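Local coordinates for protein peptide amidase (Stenotrophomonas maltophilia, PDB 1M22) that probably hydrolyses amide bonds, as a peptide amidase of the amidase signature family, at residues L59-E64 / G121-G126. Numbering follows the deposited sequence.
Sequences LKEAAE and GAVVLG
Ala62 and Val123 bring the two backbones nearest each other, CA to CA 6.0 Å. Helical residues 59-64 run almost antiparallel to strand 123-126 there, their short axes 7.7 Å apart at 162°. Gly121, with positive phi, closes the preceding helix in a Schellman motif, and the chain turns through Ala122 into the strand. In Glu61, CG lies anti to the carbonyl carbon (chi1 -76°); the chain runs on extended, and OE1 meets the strand backbone. Val124 N donates to Glu61 OE1 at 3.2 Å. That bond is nearly straight, 171° at the hydrogen, and enters on the syn side of OE1, tilted out of the carboxylate plane. OE2 is held by a salt bridge to Arg118 and a hydrogen bond from Asn55, whose ND2 also donates to Val124 O, so both oxygens of this buried carboxylate are gripped. Beside it, Val123 sets CG2 against Ala62, 3.8 Å from CA and 4.2 Å from CB, with Ser27 of helix 27-43 touching both residues. The contact packs helix 58-70 against strand 123-128, next to edge strand 51-54 in the mixed eleven-stranded sheet of the amidase signature fold.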
ATOM      1  N   LEU A  59       9.630 -20.034  -9.903  1.00 10.35           N
ATOM      2  CA  LEU A  59       9.203 -21.148 -10.743  1.00 10.41           C
ATOM      3  C   LEU A  59       9.029 -22.424  -9.926  1.00  9.76           C
ATOM      4  O   LEU A  59       8.088 -23.188 -10.145  1.00 10.76           O
ATOM      5  CB  LEU A  59      10.215 -21.381 -11.869  1.00 11.15           C
ATOM      6  CG  LEU A  59       9.857 -22.495 -12.856  1.00 13.73           C
ATOM      7  CD1 LEU A  59       8.503 -22.208 -13.494  1.00 14.91           C
ATOM      8  CD2 LEU A  59      10.942 -22.599 -13.917  1.00 14.75           C
ATOM      9  N   LYS A  60       9.941 -22.649  -8.985  1.00 10.53           N
ATOM     10  CA  LYS A  60       9.875 -23.823  -8.124  1.00 12.03           C
ATOM     11  C   LYS A  60       8.573 -23.801  -7.326  1.00 11.37           C
ATOM     12  O   LYS A  60       7.883 -24.816  -7.217  1.00 11.64           O
ATOM     13  CB  LYS A  60      11.069 -23.845  -7.164  1.00 14.89           C
ATOM     14  CG  LYS A  60      11.059 -25.012  -6.181  1.00 19.04           C
ATOM     15  CD  LYS A  60      12.287 -25.006  -5.281  1.00 24.36           C
ATOM     16  CE  LYS A  60      12.292 -23.813  -4.340  1.00 28.05           C
ATOM     17  NZ  LYS A  60      11.137 -23.843  -3.399  1.00 31.56           N
ATOM     18  N   GLU A  61       8.245 -22.637  -6.773  1.00 10.69           N
ATOM     19  CA  GLU A  61       7.025 -22.475  -5.991  1.00 10.42           C
ATOM     20  C   GLU A  61       5.792 -22.729  -6.855  1.00  9.18           C
ATOM     21  O   GLU A  61       4.886 -23.461  -6.455  1.00  9.63           O
ATOM     22  CB  GLU A  61       6.966 -21.063  -5.391  1.00 11.33           C
ATOM     23  CG  GLU A  61       7.882 -20.864  -4.183  1.00 14.17           C
ATOM     24  CD  GLU A  61       7.910 -19.425  -3.674  1.00 16.04           C
ATOM     25  OE1 GLU A  61       6.838 -18.781  -3.594  1.00 19.37           O
ATOM     26  OE2 GLU A  61       9.009 -18.941  -3.334  1.00 17.00           O
ATOM     27  N   ALA A  62       5.763 -22.132  -8.043  1.00  8.73           N
ATOM     28  CA  ALA A  62       4.637 -22.311  -8.950  1.00  8.55           C
ATOM     29  C   ALA A  62       4.457 -23.785  -9.318  1.00  8.69           C
ATOM     30  O   ALA A  62       3.337 -24.297  -9.338  1.00  9.88           O
ATOM     31  CB  ALA A  62       4.843 -21.472 -10.210  1.00  8.10           C
ATOM     32  N   ALA A  63       5.567 -24.463  -9.604  1.00  9.18           N
ATOM     33  CA  ALA A  63       5.524 -25.875  -9.978  1.00  9.98           C
ATOM     34  C   ALA A  63       5.024 -26.750  -8.835  1.00 10.28           C
ATOM     35  O   ALA A  63       4.344 -27.751  -9.063  1.00 11.21           O
ATOM     36  CB  ALA A  63       6.904 -26.335 -10.428  1.00 11.03           C
ATOM     37  N   GLU A  64       5.357 -26.374  -7.605  1.00  9.83           N
ATOM     38  CA  GLU A  64       4.911 -27.139  -6.451  1.00 11.49           C
ATOM     39  C   GLU A  64       3.410 -26.930  -6.261  1.00 11.76           C
ATOM     40  O   GLU A  64       2.686 -27.866  -5.926  1.00 12.78           O
ATOM     41  CB  GLU A  64       5.675 -26.709  -5.196  1.00 12.81           C
ATOM     42  CG  GLU A  64       5.506 -27.649  -4.006  1.00 17.53           C
ATOM     43  CD  GLU A  64       5.898 -29.082  -4.327  1.00 21.12           C
ATOM     44  OE1 GLU A  64       6.978 -29.289  -4.921  1.00 24.02           O
ATOM     45  OE2 GLU A  64       5.130 -30.005  -3.977  1.00 24.80           O
ATOM     46  N   GLY A 121      -1.066 -20.532  -0.604  1.00  8.58           N
ATOM     47  CA  GLY A 121      -0.737 -20.974  -1.951  1.00  8.45           C
ATOM     48  C   GLY A 121      -0.237 -19.926  -2.925  1.00  8.04           C
ATOM     49  O   GLY A 121      -0.012 -20.231  -4.095  1.00  8.16           O
ATOM     50  N   ALA A 122      -0.057 -18.692  -2.466  1.00  7.53           N
ATOM     51  CA  ALA A 122       0.424 -17.647  -3.358  1.00  8.53           C
ATOM     52  C   ALA A 122       1.881 -17.891  -3.734  1.00  7.62           C
ATOM     53  O   ALA A 122       2.643 -18.489  -2.974  1.00  9.72           O
ATOM     54  CB  ALA A 122       0.275 -16.274  -2.701  1.00  8.30           C
ATOM     55  N   VAL A 123       2.249 -17.435  -4.924  1.00  7.24           N
ATOM     56  CA  VAL A 123       3.605 -17.574  -5.436  1.00  7.70           C
ATOM     57  C   VAL A 123       4.273 -16.203  -5.354  1.00  7.45           C
ATOM     58  O   VAL A 123       3.748 -15.223  -5.879  1.00  8.34           O
ATOM     59  CB  VAL A 123       3.589 -18.035  -6.910  1.00  7.99           C
ATOM     60  CG1 VAL A 123       4.997 -17.983  -7.499  1.00 10.63           C
ATOM     61  CG2 VAL A 123       3.023 -19.446  -7.003  1.00  9.97           C
ATOM     62  N   VAL A 124       5.418 -16.125  -4.686  1.00  7.92           N
ATOM     63  CA  VAL A 124       6.121 -14.854  -4.575  1.00  8.78           C
ATOM     64  C   VAL A 124       7.029 -14.665  -5.787  1.00  9.21           C
ATOM     65  O   VAL A 124       7.994 -15.401  -5.968  1.00  9.33           O
ATOM     66  CB  VAL A 124       6.967 -14.794  -3.284  1.00  9.48           C
ATOM     67  CG1 VAL A 124       7.705 -13.464  -3.198  1.00  9.82           C
ATOM     68  CG2 VAL A 124       6.066 -14.978  -2.071  1.00 11.24           C
ATOM     69  N   LEU A 125       6.704 -13.690  -6.630  1.00  8.25           N
ATOM     70  CA  LEU A 125       7.497 -13.412  -7.824  1.00  8.63           C
ATOM     71  C   LEU A 125       8.780 -12.661  -7.496  1.00  9.07           C
ATOM     72  O   LEU A 125       9.798 -12.832  -8.169  1.00  9.03           O
ATOM     73  CB  LEU A 125       6.698 -12.573  -8.823  1.00 10.69           C
ATOM     74  CG  LEU A 125       5.559 -13.212  -9.614  1.00 11.11           C
ATOM     75  CD1 LEU A 125       4.818 -12.125 -10.379  1.00 14.09           C
ATOM     76  CD2 LEU A 125       6.107 -14.261 -10.573  1.00 13.90           C
ATOM     77  N   GLY A 126       8.722 -11.821  -6.469  1.00  7.31           N
ATOM     78  CA  GLY A 126       9.879 -11.039  -6.088  1.00  8.20           C
ATOM     79  C   GLY A 126       9.504  -9.861  -5.214  1.00  7.85           C
ATOM     80  O   GLY A 126       8.405  -9.819  -4.654  1.00  7.59           O
TER